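Local coordinates for protein TRAP dicarboxylate transporter, DctP subunit (Ochrobactrum anthropi, PDB 4P47) that probably serves as the periplasmic solute-binding subunit of a TRAP transporter, capturing a substrate, perhaps a dicarboxylate, for uptake by its membrane partners, at residues P43-T46 with G47-F51; L175-P178 with V179-A182; R268-Q271 with R272-R276; K309-I312 with D313-T316. All coordinates share one frame; numbering follows the deposited sequence.

Contact 1 of 4, residues P43-T46 with G47-F51; sequences PQVT and GMEKF
The first two turns of helix 43-58, the helix of the beta-alpha-beta unit formed with strands 30-35 and 63-68, bring Val45 against Met48 and Glu49. CG2 of Val45 meets Met48 SD at 4.2 Å, while its other methyl, CG1, faces Glu49 OE2 at 3.9 Å, one methyl to each neighbour. Glu49 folds back along the helix, CG beside its own backbone N (chi1 -70°), which lays the chain over the Val45 carbonyl and carries OE1 toward Thr46. One water joins the two residues: it gives a hydrogen to Glu49 OE1 at 3.1 Å and also bonds Thr46 OG1, a hydroxyl that has a further partner in the His42 carbonyl. An alanine at Glu49 would probably leave this water without its carboxylate acceptor and Val45 CG1 less covered. Met48 bends at chi3 onto Leu67 of strand 63-68, a residue that Glu49 touches too. Gln44, also facing the sheet, bonds Gln240 and the backbone N of Asn38 with its amide. Regular helical bonds join the turns, from Gly47 N to Pro43 O at 2.9 Å and from Glu49 N to Val45 O, also 2.9 Å.

Contact 2 of 4, residues L175-P178 with V179-A182; sequences LQSP and VPVA
Pro180 packs its ring against the chain that leads into its own helix. Its CG touches Leu175 CB at 4.0 Å, and its CD lies only 3.1 Å from Ser177 OG, so the CG-CD side of the ring touches both Leu175 and the serine hydroxyl. The serine torsion explains the closeness: OG stands between the backbone N and the carbonyl carbon (chi1 66°), which turns it toward the proline ring. Beside this, Val181 sends CG2 over the Ser177 carbonyl, 3.4 Å from Ser177 O. The arrangement is the N-terminal start of helix 178-186, entered from the loop after strand 171-173, with Ser177 at the N-cap position. Its hydroxyl makes no direct capping bond; a water stands in, 2.8 Å from Ser177 OG and accepting from Val179 N at 3.0 Å. The first turn is loosely closed, since Val181 N reaches Ser177 O by a weak bond of 3.4 Å. The next is firmer, with Ala182 N on Pro178 O at 3.0 Å and an N-H...O angle of 164°. Neither Pro178 nor Pro180 has an N-H to give, so Val179 N is the one donor among the first three helical residues, and the water takes it up. Further out, Leu175 N is held by the carboxylate of Glu212, and Pro178 and Ala182 both rest on Phe315.

Contact 3 of 4, residues R268-Q271 with R272-R276; sequences RDYQ and RKVSR
The guanidinium groups of Arg268 and Arg272 lie almost parallel, their planes 8° apart, on side chains that run side by side from one face of helix 254-288. Arg268 CD sits 3.3 Å above one face of the Arg272 group, offset toward its rim, and Arg272 NH1 comes within 3.6 Å of Arg268 NE. At the edge of the Arg268 group, in its plane, is Asp269 OD1, gripped side-on by NE and NH2 of Arg268, with NE at 3.0 Å in a nearly straight bond. The closeness of the two like charges is probably eased by acids: Asp269 pairs with Arg268, and Arg272 forms salt bridges with Asp125 and Asp121. The extended Arg272 chain, CG beside its own backbone N (chi1 -75°), passes over the Arg268 carbonyl and reaches these acids. Its CB in turn lies over the centre of the Arg276 guanidinium, 3.9 Å above the plane, and Arg276 also pairs with Asp121, so a row of arginines along this helix face is matched by acids.

A coiled coil is predicted over this part of the helix, though the assembly holds a single chain. On another side, Tyr270 packs on helix 43-58 through Thr46 and makes a cation-pi contact with Lys50. Gln271 bends at chi2 (-83°) so that OE1 can accept from the backbone N of Glu148, whose carboxylate bonds the Ser275 hydroxyl. One turn on from Tyr270, Val274 closes a CH-pi contact, its CG2 over the ring face and 4.0 Å from the centroid of Tyr270.

Contact 4 of 4, residues K309-I312 with D313-T316; sequences KPII and DKFT
The carbonyl oxygen of Ile312 is gripped twice where helix 298-312 ends: Phe315 N bonds Ile312 O at 3.1 Å, and a water donates to Ile312 O at 2.9 Å. The same water bonds Thr316 OG1 and so links the helix end to the next short helix. Lys314 N likewise reaches Ile311 O, each bond at three residues' spacing and from above the carbonyl plane.

One turn earlier, the carboxylate of Asp313 takes the ammonium group of Lys309 between its two oxygens: NZ of Lys309 lies 2.9 Å from Asp313 OD2, on the syn lone pair, and makes a weaker bond of 3.2 Å to OD1. The lysine chain is extended until its last torsion (chi4 -62°), where the bend swings NZ back onto the acid. Asp313 N also bonds Lys309 O at 2.8 Å, nearly along the C=O axis, so the two residues are joined by backbone and side chain alike. An alanine in place of Asp313 would probably leave the Lys309 ammonium without this counter-charge and free the lysine chain to swing.

Lys314 lies alongside Ile311, CE of Lys314 touching Ile311 CG2 at 4.0 Å, while Lys314 CG stands over the centre of the Phe315 ring, 3.7 Å above the plane. Ile312 CD1 approaches Phe315 CE2 at 4.3 Å.

The salt bridge faces the surface side. The apolar side chains meet the rest of the protein: Ile312 rests on Leu110 and Pro111 of a neighbouring loop, and Ile311 packs on Ala182 and Ala186 of helix 178-186, which Phe315 also meets. The whole contact thus lies at the junction of helix 298-312 with helix 316-319.

All four contacts are local, between residues close in the chain, and follow one another without nesting or crossing. Contact 1 opens helix 43-58 after strand 30-35. Contact 2 turns the loop after strand 171-173 into helix 178-186, contact 3 lies within the long helix 254-288, and contact 4 closes helix 298-312 ahead of helix 316-319. In space they form two pairs on opposite sides of the chain's centre. Contacts 1 and 3, centres about 9 Å apart, press helix 43-58 onto helix 254-288, with Pro43 CB 3.8 Å from Ser275 CA. Contacts 2 and 4, about 12 Å between centres, meet where Phe315 CZ lies 3.8 Å from Val179 CA.

Contact 1 of 4, residues P43-T46 with G47-F51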
ATOM      1  N   PRO A  43      -5.206   6.034   9.803  1.00 10.97           N
ATOM      2  CA  PRO A  43      -6.341   5.766   8.906  1.00 10.73           C
ATOM      3  C   PRO A  43      -6.759   4.283   8.800  1.00  9.37           C
ATOM      4  O   PRO A  43      -7.941   3.977   8.638  1.00  9.69           O
ATOM      5  CB  PRO A  43      -5.850   6.335   7.572  1.00  9.76           C
ATOM      6  CG  PRO A  43      -4.973   7.495   7.990  1.00 11.46           C
ATOM      7  CD  PRO A  43      -4.241   6.976   9.196  1.00 11.30           C
ATOM      8  N   GLN A  44      -5.797   3.379   8.817  1.00  9.04           N
ATOM      9  CA  GLN A  44      -6.072   1.951   8.848  1.00  8.82           C
ATOM     10  C   GLN A  44      -7.011   1.586   9.996  1.00 10.08           C
ATOM     11  O   GLN A  44      -8.019   0.901   9.800  1.00  8.55           O
ATOM     12  CB  GLN A  44      -4.770   1.184   8.983  1.00  8.13           C
ATOM     13  CG  GLN A  44      -4.944  -0.314   9.018  1.00  9.90           C
ATOM     14  CD  GLN A  44      -3.655  -1.001   9.375  1.00  8.77           C
ATOM     15  OE1 GLN A  44      -3.171  -0.886  10.501  1.00  9.94           O
ATOM     16  NE2 GLN A  44      -3.079  -1.706   8.433  1.00 10.85           N
ATOM     17  N   VAL A  45      -6.689   2.029  11.202  1.00  8.55           N
ATOM     18  CA  VAL A  45      -7.504   1.677  12.351  1.00  9.73           C
ATOM     19  C   VAL A  45      -8.825   2.432  12.341  1.00  9.44           C
ATOM     20  O   VAL A  45      -9.848   1.898  12.765  1.00  9.32           O
ATOM     21  CB  VAL A  45      -6.732   1.849  13.657  1.00 10.28           C
ATOM     22  CG1 VAL A  45      -7.604   1.482  14.832  1.00 11.04           C
ATOM     23  CG2 VAL A  45      -5.489   0.980  13.614  1.00 11.73           C
ATOM     24  N   THR A  46      -8.835   3.644  11.815  1.00  9.44           N
ATOM     25  CA  THR A  46     -10.089   4.358  11.660  1.00  9.87           C
ATOM     26  C   THR A  46     -11.015   3.568  10.733  1.00 10.49           C
ATOM     27  O   THR A  46     -12.212   3.471  10.986  1.00  9.91           O
ATOM     28  CB  THR A  46      -9.823   5.788  11.182  1.00 11.79           C
ATOM     29  OG1 THR A  46      -8.999   6.426  12.163  1.00 13.58           O
ATOM     30  CG2 THR A  46     -11.118   6.566  11.038  1.00 12.15           C
ATOM     31  N   GLY A  47     -10.460   2.992   9.679  1.00  8.04           N
ATOM     32  CA  GLY A  47     -11.246   2.131   8.803  1.00  8.74           C
ATOM     33  C   GLY A  47     -11.739   0.881   9.519  1.00  6.78           C
ATOM     34  O   GLY A  47     -12.889   0.458   9.345  1.00  8.15           O
ATOM     35  N   MET A  48     -10.882   0.278  10.333  1.00  7.11           N
ATOM     36  CA  MET A  48     -11.267  -0.905  11.099  1.00  8.02           C
ATOM     37  C   MET A  48     -12.416  -0.609  12.059  1.00  6.51           C
ATOM     38  O   MET A  48     -13.322  -1.418  12.232  1.00  7.11           O
ATOM     39  CB  MET A  48     -10.076  -1.424  11.894  1.00  8.28           C
ATOM     40  CG  MET A  48      -8.979  -1.995  11.004  1.00  7.67           C
ATOM     41  SD  MET A  48      -7.418  -2.263  11.862  1.00  8.49           S
ATOM     42  CE  MET A  48      -7.835  -3.724  12.826  1.00 11.71           C
ATOM     43  N   GLU A  49     -12.389   0.570  12.666  1.00  7.28           N
ATOM     44  CA  GLU A  49     -13.450   0.976  13.588  1.00  8.12           C
ATOM     45  C   GLU A  49     -14.766   1.180  12.859  1.00  7.63           C
ATOM     46  O   GLU A  49     -15.822   0.777  13.346  1.00  8.11           O
ATOM     47  CB  GLU A  49     -13.047   2.267  14.325  1.00  8.89           C
ATOM     48  CG  GLU A  49     -11.919   2.036  15.307  1.00 11.89           C
ATOM     49  CD  GLU A  49     -11.241   3.308  15.779  1.00 20.77           C
ATOM     50  OE1 GLU A  49     -11.417   4.367  15.146  1.00 19.76           O
ATOM     51  OE2 GLU A  49     -10.520   3.232  16.795  1.00 24.58           O
ATOM     52  N   LYS A  50     -14.713   1.784  11.674  1.00  7.47           N
ATOM     53  CA  LYS A  50     -15.902   1.931  10.853  1.00  8.61           C
ATOM     54  C   LYS A  50     -16.463   0.564  10.465  1.00  7.47           C
ATOM     55  O   LYS A  50     -17.679   0.325  10.561  1.00  7.63           O
ATOM     56  CB  LYS A  50     -15.620   2.778   9.608  1.00  8.87           C
ATOM     57  CG  LYS A  50     -16.800   2.952   8.650  1.00  8.81           C
ATOM     58  CD  LYS A  50     -17.993   3.657   9.249  1.00 12.38           C
ATOM     59  CE  LYS A  50     -17.656   5.041   9.673  1.00 16.05           C
ATOM     60  NZ  LYS A  50     -18.926   5.733  10.055  1.00 21.58           N
ATOM     61  N   PHE A  51     -15.587  -0.328  10.005  1.00  6.85           N
ATOM     62  CA  PHE A  51     -15.974  -1.700   9.676  1.00  8.03           C
ATOM     63  C   PHE A  51     -16.694  -2.362  10.857  1.00  8.53           C
ATOM     64  O   PHE A  51     -17.778  -2.934  10.713  1.00  7.07           O
ATOM     65  CB  PHE A  51     -14.742  -2.502   9.248  1.00  7.61           C
ATOM     66  CG  PHE A  51     -15.023  -3.962   9.047  1.00  6.26           C
ATOM     67  CD1 PHE A  51     -15.608  -4.428   7.860  1.00  6.50           C
ATOM     68  CD2 PHE A  51     -14.752  -4.886  10.038  1.00  6.53           C
ATOM     69  CE1 PHE A  51     -15.882  -5.765   7.680  1.00  7.19           C
ATOM     70  CE2 PHE A  51     -15.026  -6.223   9.846  1.00  7.52           C
ATOM     71  CZ  PHE A  51     -15.593  -6.659   8.653  1.00  7.17           C
TER
HETATM   72  O   HOH W   1      -8.476   5.180  14.721  1.00 20.52           O

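Contact 2 of 4, residues L175-P178 with V179-A182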
ATOM      1  N   LEU A 175      13.061  -0.831   1.063  1.00  6.46           N
ATOM      2  CA  LEU A 175      12.634  -2.209   1.284  1.00  6.75           C
ATOM      3  C   LEU A 175      13.502  -3.143   0.420  1.00  6.24           C
ATOM      4  O   LEU A 175      14.040  -2.762  -0.631  1.00  7.08           O
ATOM      5  CB  LEU A 175      11.137  -2.398   0.997  1.00  5.46           C
ATOM      6  CG  LEU A 175      10.212  -1.549   1.870  1.00  5.99           C
ATOM      7  CD1 LEU A 175       8.771  -1.886   1.555  1.00  8.32           C
ATOM      8  CD2 LEU A 175      10.524  -1.770   3.333  1.00  8.22           C
ATOM      9  N   GLN A 176      13.656  -4.366   0.911  1.00  7.52           N
ATOM     10  CA  GLN A 176      14.695  -5.235   0.392  1.00  8.04           C
ATOM     11  C   GLN A 176      14.149  -6.442  -0.356  1.00  7.76           C
ATOM     12  O   GLN A 176      14.907  -7.350  -0.700  1.00 10.17           O
ATOM     13  CB  GLN A 176      15.632  -5.676   1.523  1.00  7.35           C
ATOM     14  CG  GLN A 176      16.474  -4.534   2.085  1.00  8.22           C
ATOM     15  CD  GLN A 176      17.454  -3.973   1.084  1.00  9.82           C
ATOM     16  OE1 GLN A 176      17.425  -2.766   0.732  1.00 10.40           O
ATOM     17  NE2 GLN A 176      18.323  -4.826   0.608  1.00  7.75           N
ATOM     18  N   SER A 177      12.860  -6.453  -0.673  1.00  7.67           N
ATOM     19  CA  SER A 177      12.334  -7.483  -1.568  1.00  7.15           C
ATOM     20  C   SER A 177      12.807  -7.198  -3.003  1.00  7.34           C
ATOM     21  O   SER A 177      13.390  -6.151  -3.282  1.00  8.44           O
ATOM     22  CB  SER A 177      10.811  -7.527  -1.492  1.00 10.56           C
ATOM     23  OG  SER A 177      10.256  -6.336  -2.005  1.00 11.24           O
ATOM     24  N   PRO A 178      12.600  -8.166  -3.912  1.00 10.35           N
ATOM     25  CA  PRO A 178      13.277  -8.007  -5.210  1.00  9.30           C
ATOM     26  C   PRO A 178      12.852  -6.782  -6.042  1.00  9.63           C
ATOM     27  O   PRO A 178      13.728  -6.184  -6.670  1.00  8.88           O
ATOM     28  CB  PRO A 178      12.955  -9.315  -5.935  1.00 12.72           C
ATOM     29  CG  PRO A 178      12.814 -10.314  -4.821  1.00 13.67           C
ATOM     30  CD  PRO A 178      12.170  -9.557  -3.678  1.00 11.68           C
ATOM     31  N   VAL A 179      11.577  -6.405  -6.050  1.00  8.83           N
ATOM     32  CA  VAL A 179      11.163  -5.291  -6.887  1.00  9.00           C
ATOM     33  C   VAL A 179      11.825  -3.960  -6.477  1.00  8.88           C
ATOM     34  O   VAL A 179      12.417  -3.295  -7.317  1.00  9.13           O
ATOM     35  CB  VAL A 179       9.624  -5.190  -6.994  1.00 10.17           C
ATOM     36  CG1 VAL A 179       9.228  -3.959  -7.773  1.00 11.32           C
ATOM     37  CG2 VAL A 179       9.068  -6.444  -7.663  1.00 11.52           C
ATOM     38  N   PRO A 180      11.723  -3.555  -5.201  1.00  7.26           N
ATOM     39  CA  PRO A 180      12.321  -2.254  -4.878  1.00  6.82           C
ATOM     40  C   PRO A 180      13.838  -2.246  -5.051  1.00  6.84           C
ATOM     41  O   PRO A 180      14.391  -1.218  -5.414  1.00  7.67           O
ATOM     42  CB  PRO A 180      11.918  -2.030  -3.413  1.00  8.17           C
ATOM     43  CG  PRO A 180      11.533  -3.365  -2.887  1.00  7.82           C
ATOM     44  CD  PRO A 180      10.951  -4.107  -4.067  1.00  8.19           C
ATOM     45  N   VAL A 181      14.505  -3.362  -4.810  1.00  7.10           N
ATOM     46  CA  VAL A 181      15.949  -3.392  -5.012  1.00  8.65           C
ATOM     47  C   VAL A 181      16.267  -3.232  -6.503  1.00  8.78           C
ATOM     48  O   VAL A 181      17.165  -2.470  -6.871  1.00  7.99           O
ATOM     49  CB  VAL A 181      16.540  -4.702  -4.461  1.00  8.00           C
ATOM     50  CG1 VAL A 181      17.988  -4.852  -4.868  1.00 12.23           C
ATOM     51  CG2 VAL A 181      16.429  -4.750  -2.954  1.00  8.19           C
ATOM     52  N   ALA A 182      15.526  -3.924  -7.364  1.00  8.44           N
ATOM     53  CA  ALA A 182      15.715  -3.767  -8.804  1.00  8.30           C
ATOM     54  C   ALA A 182      15.439  -2.322  -9.228  1.00  7.31           C
ATOM     55  O   ALA A 182      16.197  -1.726  -9.992  1.00  8.70           O
ATOM     56  CB  ALA A 182      14.807  -4.735  -9.583  1.00 10.25           C
TER
HETATM   57  O   HOH W   2       9.307  -7.405  -4.410  1.00 17.88           O

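Contact 3 of 4, residues R268-Q271 with R272-R276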
ATOM      1  N   ARG A 268     -14.232   0.706   3.177  1.00  6.76           N
ATOM      2  CA  ARG A 268     -13.202   1.032   2.200  1.00  6.78           C
ATOM      3  C   ARG A 268     -13.285   2.472   1.736  1.00  6.65           C
ATOM      4  O   ARG A 268     -12.288   3.198   1.750  1.00  7.13           O
ATOM      5  CB  ARG A 268     -13.321   0.107   0.986  1.00  6.92           C
ATOM      6  CG  ARG A 268     -12.490   0.519  -0.216  1.00  7.28           C
ATOM      7  CD  ARG A 268     -12.869  -0.281  -1.433  1.00  6.38           C
ATOM      8  NE  ARG A 268     -14.125   0.211  -2.003  1.00  7.40           N
ATOM      9  CZ  ARG A 268     -14.834  -0.424  -2.918  1.00  9.03           C
ATOM     10  NH1 ARG A 268     -14.471  -1.604  -3.373  1.00  9.34           N
ATOM     11  NH2 ARG A 268     -15.951   0.140  -3.358  1.00 11.74           N
ATOM     12  N   ASP A 269     -14.468   2.896   1.301  1.00  6.70           N
ATOM     13  CA  ASP A 269     -14.592   4.226   0.705  1.00 10.71           C
ATOM     14  C   ASP A 269     -14.314   5.282   1.765  1.00  9.65           C
ATOM     15  O   ASP A 269     -13.656   6.304   1.508  1.00  9.74           O
ATOM     16  CB  ASP A 269     -15.983   4.458   0.125  1.00 11.19           C
ATOM     17  CG  ASP A 269     -16.323   3.506  -0.999  1.00 16.20           C
ATOM     18  OD1 ASP A 269     -15.417   2.838  -1.538  1.00 11.30           O
ATOM     19  OD2 ASP A 269     -17.537   3.452  -1.343  1.00 18.02           O
ATOM     20  N   TYR A 270     -14.786   5.030   2.978  1.00  8.94           N
ATOM     21  CA  TYR A 270     -14.557   5.920   4.095  1.00  8.73           C
ATOM     22  C   TYR A 270     -13.074   5.964   4.478  1.00  8.23           C
ATOM     23  O   TYR A 270     -12.522   7.036   4.733  1.00 10.04           O
ATOM     24  CB  TYR A 270     -15.411   5.432   5.281  1.00  9.70           C
ATOM     25  CG  TYR A 270     -15.109   6.028   6.623  1.00 11.63           C
ATOM     26  CD1 TYR A 270     -15.617   7.263   7.001  1.00 14.99           C
ATOM     27  CD2 TYR A 270     -14.342   5.335   7.530  1.00 14.63           C
ATOM     28  CE1 TYR A 270     -15.335   7.797   8.262  1.00 14.37           C
ATOM     29  CE2 TYR A 270     -14.068   5.841   8.762  1.00 16.10           C
ATOM     30  CZ  TYR A 270     -14.553   7.062   9.131  1.00 12.76           C
ATOM     31  OH  TYR A 270     -14.247   7.524  10.396  1.00 20.00           O
ATOM     32  N   GLN A 271     -12.443   4.798   4.545  1.00  8.20           N
ATOM     33  CA  GLN A 271     -11.040   4.694   4.950  1.00  6.31           C
ATOM     34  C   GLN A 271     -10.148   5.477   3.974  1.00  8.28           C
ATOM     35  O   GLN A 271      -9.202   6.167   4.373  1.00  8.14           O
ATOM     36  CB  GLN A 271     -10.601   3.224   5.001  1.00  9.34           C
ATOM     37  CG  GLN A 271      -9.216   3.010   5.591  1.00  7.20           C
ATOM     38  CD  GLN A 271      -8.083   3.214   4.605  1.00  8.50           C
ATOM     39  OE1 GLN A 271      -8.236   3.017   3.410  1.00  8.36           O
ATOM     40  NE2 GLN A 271      -6.921   3.591   5.119  1.00  8.38           N
ATOM     41  N   ARG A 272     -10.438   5.381   2.684  1.00  7.24           N
ATOM     42  CA  ARG A 272      -9.640   6.049   1.668  1.00  7.32           C
ATOM     43  C   ARG A 272      -9.797   7.559   1.821  1.00  9.59           C
ATOM     44  O   ARG A 272      -8.825   8.301   1.700  1.00  8.82           O
ATOM     45  CB  ARG A 272     -10.078   5.592   0.280  1.00  9.85           C
ATOM     46  CG  ARG A 272      -9.598   4.199  -0.084  1.00  8.33           C
ATOM     47  CD  ARG A 272     -10.334   3.705  -1.297  1.00  8.39           C
ATOM     48  NE  ARG A 272      -9.790   2.477  -1.824  1.00  7.37           N
ATOM     49  CZ  ARG A 272     -10.340   1.811  -2.840  1.00  8.38           C
ATOM     50  NH1 ARG A 272     -11.507   2.200  -3.343  1.00  8.21           N
ATOM     51  NH2 ARG A 272      -9.764   0.724  -3.325  1.00  8.12           N
ATOM     52  N   LYS A 273     -11.006   8.037   2.101  1.00  8.81           N
ATOM     53  CA  LYS A 273     -11.195   9.466   2.330  1.00  8.92           C
ATOM     54  C   LYS A 273     -10.413   9.956   3.549  1.00 12.05           C
ATOM     55  O   LYS A 273      -9.773  11.015   3.509  1.00 10.64           O
ATOM     56  CB  LYS A 273     -12.671   9.798   2.509  1.00 15.98           C
ATOM     57  CG  LYS A 273     -13.430   9.868   1.217  1.00 17.57           C
ATOM     58  CD  LYS A 273     -14.922   9.992   1.491  1.00 24.98           C
ATOM     59  CE  LYS A 273     -15.211  11.001   2.602  1.00 33.42           C
ATOM     60  NZ  LYS A 273     -16.573  10.822   3.170  1.00 45.87           N
ATOM     61  N   VAL A 274     -10.452   9.198   4.637  1.00 10.58           N
ATOM     62  CA  VAL A 274      -9.736   9.564   5.841  1.00 11.10           C
ATOM     63  C   VAL A 274      -8.236   9.576   5.564  1.00  9.03           C
ATOM     64  O   VAL A 274      -7.508  10.486   5.983  1.00 10.07           O
ATOM     65  CB  VAL A 274     -10.052   8.591   7.014  1.00 11.57           C
ATOM     66  CG1 VAL A 274      -9.098   8.795   8.176  1.00 11.27           C
ATOM     67  CG2 VAL A 274     -11.497   8.767   7.463  1.00 12.60           C
ATOM     68  N   SER A 275      -7.780   8.576   4.835  1.00  8.89           N
ATOM     69  CA  SER A 275      -6.372   8.482   4.506  1.00  9.58           C
ATOM     70  C   SER A 275      -5.906   9.708   3.719  1.00  9.30           C
ATOM     71  O   SER A 275      -4.843  10.270   3.956  1.00  8.85           O
ATOM     72  CB  SER A 275      -6.145   7.220   3.692  1.00  9.36           C
ATOM     73  OG  SER A 275      -4.769   7.091   3.369  1.00 11.81           O
ATOM     74  N   ARG A 276      -6.698  10.109   2.748  1.00  9.17           N
ATOM     75  CA  ARG A 276      -6.296  11.203   1.891  1.00  9.51           C
ATOM     76  C   ARG A 276      -6.373  12.548   2.597  1.00 10.46           C
ATOM     77  O   ARG A 276      -5.536  13.425   2.351  1.00 10.52           O
ATOM     78  CB  ARG A 276      -7.109  11.160   0.591  1.00 10.59           C
ATOM     79  CG  ARG A 276      -6.664   9.990  -0.283  1.00 10.22           C
ATOM     80  CD  ARG A 276      -7.716   9.430  -1.263  1.00 10.33           C
ATOM     81  NE  ARG A 276      -7.266   8.102  -1.688  1.00  9.74           N
ATOM     82  CZ  ARG A 276      -7.917   7.271  -2.500  1.00  9.69           C
ATOM     83  NH1 ARG A 276      -9.078   7.613  -3.031  1.00 11.71           N
ATOM     84  NH2 ARG A 276      -7.410   6.094  -2.788  1.00 10.04           N
TER

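Contact 4 of 4, residues K309-I312 with D313-T316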
ATOM      1  N   LYS A 309      11.719   0.282 -17.102  1.00 11.57           N
ATOM      2  CA  LYS A 309      10.936  -0.804 -17.664  1.00  9.93           C
ATOM      3  C   LYS A 309      11.753  -2.039 -18.068  1.00 10.15           C
ATOM      4  O   LYS A 309      11.335  -3.159 -17.785  1.00 11.12           O
ATOM      5  CB  LYS A 309      10.150  -0.315 -18.881  1.00 14.15           C
ATOM      6  CG  LYS A 309       9.280  -1.417 -19.470  1.00 14.73           C
ATOM      7  CD  LYS A 309       8.406  -0.926 -20.610  1.00 19.16           C
ATOM      8  CE  LYS A 309       7.391  -1.992 -21.027  1.00 25.34           C
ATOM      9  NZ  LYS A 309       8.052  -3.231 -21.541  1.00 25.41           N
ATOM     10  N   PRO A 310      12.887  -1.857 -18.764  1.00  9.93           N
ATOM     11  CA  PRO A 310      13.597  -3.083 -19.175  1.00 12.36           C
ATOM     12  C   PRO A 310      14.074  -3.942 -17.994  1.00 10.48           C
ATOM     13  O   PRO A 310      14.213  -5.160 -18.136  1.00 13.28           O
ATOM     14  CB  PRO A 310      14.791  -2.560 -19.984  1.00 14.94           C
ATOM     15  CG  PRO A 310      14.389  -1.171 -20.422  1.00 16.53           C
ATOM     16  CD  PRO A 310      13.521  -0.640 -19.297  1.00 11.56           C
ATOM     17  N   ILE A 311      14.311  -3.316 -16.848  1.00 11.07           N
ATOM     18  CA  ILE A 311      14.687  -4.036 -15.641  1.00  9.40           C
ATOM     19  C   ILE A 311      13.444  -4.695 -15.038  1.00  9.73           C
ATOM     20  O   ILE A 311      13.446  -5.883 -14.729  1.00  9.70           O
ATOM     21  CB  ILE A 311      15.355  -3.088 -14.612  1.00  9.63           C
ATOM     22  CG1 ILE A 311      16.760  -2.690 -15.074  1.00 10.53           C
ATOM     23  CG2 ILE A 311      15.464  -3.752 -13.251  1.00 11.12           C
ATOM     24  CD1 ILE A 311      16.795  -1.565 -16.100  1.00 12.01           C
ATOM     25  N   ILE A 312      12.381  -3.914 -14.892  1.00  9.59           N
ATOM     26  CA  ILE A 312      11.146  -4.365 -14.260  1.00 10.58           C
ATOM     27  C   ILE A 312      10.468  -5.481 -15.049  1.00 10.98           C
ATOM     28  O   ILE A 312       9.793  -6.310 -14.470  1.00 11.02           O
ATOM     29  CB  ILE A 312      10.182  -3.160 -14.047  1.00 12.13           C
ATOM     30  CG1 ILE A 312      10.840  -2.112 -13.139  1.00 14.84           C
ATOM     31  CG2 ILE A 312       8.839  -3.628 -13.494  1.00 13.25           C
ATOM     32  CD1 ILE A 312      11.329  -2.649 -11.806  1.00 17.21           C
ATOM     33  N   ASP A 313      10.702  -5.535 -16.368  1.00  9.70           N
ATOM     34  CA  ASP A 313      10.118  -6.583 -17.198  1.00 12.68           C
ATOM     35  C   ASP A 313      10.541  -7.988 -16.744  1.00 11.51           C
ATOM     36  O   ASP A 313       9.886  -8.971 -17.077  1.00 13.06           O
ATOM     37  CB  ASP A 313      10.505  -6.398 -18.680  1.00 12.41           C
ATOM     38  CG  ASP A 313       9.665  -5.336 -19.390  1.00 16.36           C
ATOM     39  OD1 ASP A 313       8.556  -4.976 -18.932  1.00 15.98           O
ATOM     40  OD2 ASP A 313      10.151  -4.854 -20.438  1.00 19.08           O
ATOM     41  N   LYS A 314      11.622  -8.092 -15.978  1.00 10.91           N
ATOM     42  CA  LYS A 314      12.116  -9.388 -15.517  1.00 13.75           C
ATOM     43  C   LYS A 314      11.157 -10.096 -14.565  1.00 14.59           C
ATOM     44  O   LYS A 314      11.235 -11.309 -14.401  1.00 15.91           O
ATOM     45  CB  LYS A 314      13.470  -9.221 -14.811  1.00 14.01           C
ATOM     46  CG  LYS A 314      13.393  -8.674 -13.357  1.00 18.00           C
ATOM     47  CD  LYS A 314      14.752  -8.659 -12.666  1.00 31.11           C
ATOM     48  CE  LYS A 314      15.740  -7.726 -13.376  1.00 29.69           C
ATOM     49  NZ  LYS A 314      17.088  -7.684 -12.714  1.00 24.39           N
ATOM     50  N   PHE A 315      10.269  -9.346 -13.930  1.00 11.41           N
ATOM     51  CA  PHE A 315       9.299  -9.945 -13.007  1.00 11.43           C
ATOM     52  C   PHE A 315       8.047 -10.487 -13.686  1.00 11.54           C
ATOM     53  O   PHE A 315       7.220 -11.156 -13.049  1.00 11.90           O
ATOM     54  CB  PHE A 315       8.892  -8.939 -11.931  1.00 11.60           C
ATOM     55  CG  PHE A 315      10.051  -8.454 -11.126  1.00 12.62           C
ATOM     56  CD1 PHE A 315      10.679  -9.297 -10.227  1.00 12.39           C
ATOM     57  CD2 PHE A 315      10.553  -7.178 -11.303  1.00 13.27           C
ATOM     58  CE1 PHE A 315      11.789  -8.862  -9.508  1.00 14.42           C
ATOM     59  CE2 PHE A 315      11.668  -6.742 -10.581  1.00 13.92           C
ATOM     60  CZ  PHE A 315      12.273  -7.584  -9.689  1.00 13.19           C
ATOM     61  N   THR A 316       7.883 -10.193 -14.973  1.00 10.53           N
ATOM     62  CA  THR A 316       6.650 -10.555 -15.652  1.00 10.38           C
ATOM     63  C   THR A 316       6.468 -12.066 -15.705  1.00 11.84           C
ATOM     64  O   THR A 316       5.335 -12.550 -15.548  1.00 12.94           O
ATOM     65  CB  THR A 316       6.603  -9.951 -17.037  1.00 11.24           C
ATOM     66  OG1 THR A 316       6.484  -8.538 -16.907  1.00 13.32           O
ATOM     67  CG2 THR A 316       5.428 -10.515 -17.883  1.00 15.27           C
TER
HETATM   68  O   HOH W   3       6.964  -6.778 -14.801  1.00 15.83           O